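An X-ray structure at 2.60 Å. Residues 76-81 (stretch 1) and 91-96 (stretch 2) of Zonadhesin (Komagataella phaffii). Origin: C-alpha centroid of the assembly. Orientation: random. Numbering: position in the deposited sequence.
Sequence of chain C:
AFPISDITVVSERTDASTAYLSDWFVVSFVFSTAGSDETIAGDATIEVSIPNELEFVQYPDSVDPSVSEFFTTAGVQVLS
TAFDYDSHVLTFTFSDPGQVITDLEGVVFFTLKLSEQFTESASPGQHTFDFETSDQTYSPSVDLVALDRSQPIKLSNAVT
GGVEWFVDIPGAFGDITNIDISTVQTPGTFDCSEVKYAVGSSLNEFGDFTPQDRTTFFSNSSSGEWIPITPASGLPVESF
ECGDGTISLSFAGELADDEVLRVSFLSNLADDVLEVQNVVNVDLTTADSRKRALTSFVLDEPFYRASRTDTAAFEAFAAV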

# COMPACT_ATOMS: atom_id res chain seq x y z
N VAL C 76 66.49 -19.03 49.18
CA VAL C 76 67.93 -18.79 49.19
C VAL C 76 68.29 -17.83 48.07
O VAL C 76 67.88 -18.02 46.92
CB VAL C 76 68.69 -20.11 49.07
CG1 VAL C 76 70.17 -19.87 49.15
CG2 VAL C 76 68.23 -21.03 50.16
N GLN C 77 69.06 -16.80 48.40
CA GLN C 77 69.56 -15.89 47.38
C GLN C 77 70.43 -16.63 46.38
O GLN C 77 71.24 -17.48 46.75
CB GLN C 77 70.36 -14.75 48.01
CG GLN C 77 69.51 -13.74 48.72
CD GLN C 77 70.28 -12.53 49.20
OE1 GLN C 77 71.51 -12.51 49.19
NE2 GLN C 77 69.55 -11.50 49.65
N VAL C 78 70.27 -16.29 45.10
CA VAL C 78 71.00 -16.94 44.02
C VAL C 78 71.77 -15.92 43.19
O VAL C 78 72.98 -16.07 42.99
CB VAL C 78 70.06 -17.77 43.12
CG1 VAL C 78 70.85 -18.39 41.97
CG2 VAL C 78 69.34 -18.82 43.94
N LEU C 79 71.10 -14.89 42.71
CA LEU C 79 71.73 -13.89 41.87
C LEU C 79 70.87 -12.64 41.88
O LEU C 79 69.72 -12.66 42.32
CB LEU C 79 71.92 -14.41 40.44
CG LEU C 79 70.70 -14.94 39.70
CD1 LEU C 79 70.00 -13.83 39.00
CD2 LEU C 79 71.16 -15.93 38.70
N SER C 80 71.43 -11.57 41.36
CA SER C 80 70.72 -10.34 41.13
C SER C 80 71.00 -9.89 39.70
O SER C 80 71.99 -10.30 39.11
CB SER C 80 71.14 -9.28 42.13
OG SER C 80 72.48 -8.95 41.91
N THR C 81 70.11 -9.06 39.15
CA THR C 81 70.16 -8.68 37.75
C THR C 81 70.18 -7.17 37.63
O THR C 81 69.65 -6.45 38.48
CB THR C 81 68.94 -9.21 36.95
OG1 THR C 81 67.72 -8.85 37.62
CG2 THR C 81 68.96 -10.71 36.77
N THR C 91 73.00 -8.15 32.92
CA THR C 91 74.05 -8.82 33.68
C THR C 91 73.44 -9.61 34.83
O THR C 91 72.75 -9.05 35.67
CB THR C 91 75.07 -7.83 34.23
OG1 THR C 91 75.55 -6.99 33.17
CG2 THR C 91 76.22 -8.57 34.84
N PHE C 92 73.72 -10.90 34.88
CA PHE C 92 73.35 -11.68 36.05
C PHE C 92 74.58 -11.78 36.94
O PHE C 92 75.67 -12.08 36.46
CB PHE C 92 72.87 -13.07 35.64
CG PHE C 92 71.66 -13.07 34.74
CD1 PHE C 92 71.77 -12.77 33.40
CD2 PHE C 92 70.44 -13.42 35.23
CE1 PHE C 92 70.66 -12.78 32.59
CE2 PHE C 92 69.35 -13.44 34.42
CZ PHE C 92 69.46 -13.12 33.10
N THR C 93 74.40 -11.50 38.22
CA THR C 93 75.51 -11.50 39.17
C THR C 93 75.16 -12.38 40.36
O THR C 93 74.29 -12.03 41.16
CB THR C 93 75.81 -10.09 39.63
OG1 THR C 93 76.16 -9.31 38.48
CG2 THR C 93 76.94 -10.10 40.60
N PHE C 94 75.84 -13.51 40.49
CA PHE C 94 75.57 -14.42 41.59
C PHE C 94 76.08 -13.85 42.91
O PHE C 94 77.01 -13.05 42.95
CB PHE C 94 76.20 -15.76 41.30
CG PHE C 94 75.62 -16.46 40.12
CD1 PHE C 94 76.04 -16.17 38.84
CD2 PHE C 94 74.67 -17.44 40.28
CE1 PHE C 94 75.50 -16.84 37.76
CE2 PHE C 94 74.14 -18.10 39.21
CZ PHE C 94 74.55 -17.80 37.96
N SER C 95 75.48 -14.31 44.01
CA SER C 95 75.65 -13.70 45.34
C SER C 95 76.23 -14.71 46.32
O SER C 95 75.61 -15.09 47.32
CB SER C 95 74.29 -13.15 45.84
OG SER C 95 73.58 -12.43 44.83
N ASP C 96 77.48 -15.15 46.05
CA ASP C 96 78.05 -16.31 46.73
C ASP C 96 79.59 -16.23 46.75
O ASP C 96 80.24 -16.67 45.76
CB ASP C 96 77.63 -17.62 46.11
CG ASP C 96 77.16 -18.58 47.17
OD1 ASP C 96 77.10 -18.24 48.35
OD2 ASP C 96 76.83 -19.72 46.75

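Residues 77-81 and 91-94 form two neighbouring antiparallel strands. Their axes approach to 4.5 Å, and their directions differ by 149°. The contact buries 437 Å², both sides summed.

The backbone supplies the hydrogen bonds. Ser 80 and Thr 93 are a hydrogen-bonded pair: Ser 80 N donates to Thr 93 O at 2.9 Å, and Thr 93 N donates to Ser 80 O at 2.8 Å. Both bonds are nearly straight, with angles of 161° at the hydrogen. A third bond, from Ser 95 N to Val 78 O, is longer at 3.2 Å. It extends the ladder just past the end of strand 91-94. The flanking pairs, Leu 79 with Phe 94 and Thr 81 with Phe 92, are not hydrogen-bonded. Here CA-H...O contacts fill in: Leu 79 CA lies 3.2 Å from Thr 93 O, and Thr 81 CA lies 3.3 Å from Thr 91 O. Val 78 O also meets Phe 94 CA at 3.4 Å.

Leu 79, Thr 81, Phe 92 and Phe 94 share one face of the sheet, and all four are buried. Leu 79 is the link between the two rings. Its chi1 is p (55°) and its chi2 is p (87°), an uncommon rotamer for leucine; here it goes with methyl packing against both rings. Leu 79 CD2 sits over one face of Phe 94, 4.1 Å from the ring centroid and 27° off the normal, a CH-pi contact, and is also 4.3 Å from Phe 92 CD2. Leu 79 CD1 lies at the edge of the Phe 92 ring, 3.8 Å from Phe 92 CD2. A branched leucine suits this place because each methyl has an aromatic neighbour.

Both phenylalanines have chi1 m, at -60° and -65°, with chi2 of 77° and 83°. These are ordinary values for the residue. Thr 81 has chi1 p (52°). Thr 81 CG2 comes within 3.5 Å of Phe 92 CD2, while OG1 is hydrogen-bonded elsewhere in the structure. Threonine thus offers a methyl to the ring without leaving its hydroxyl unsatisfied.

Val 78 has chi1 t. Its CA-to-CB bond points away from the other strand, yet Val 78 CG1 still comes to 4.3 Å from Phe 94 CD2.

Ser 80 (chi1 p) and Thr 93 (chi1 m) share the other face. Both are partly exposed, which suits small polar residues. Their side chains approach only to 4.2 Å, between Ser 80 OG and Thr 93 CB, so the backbone bonds dominate this pair.

Ser 95 has chi1 m and is poorly ordered. Ser 95 OG lies 3.8 Å from Leu 79 CA.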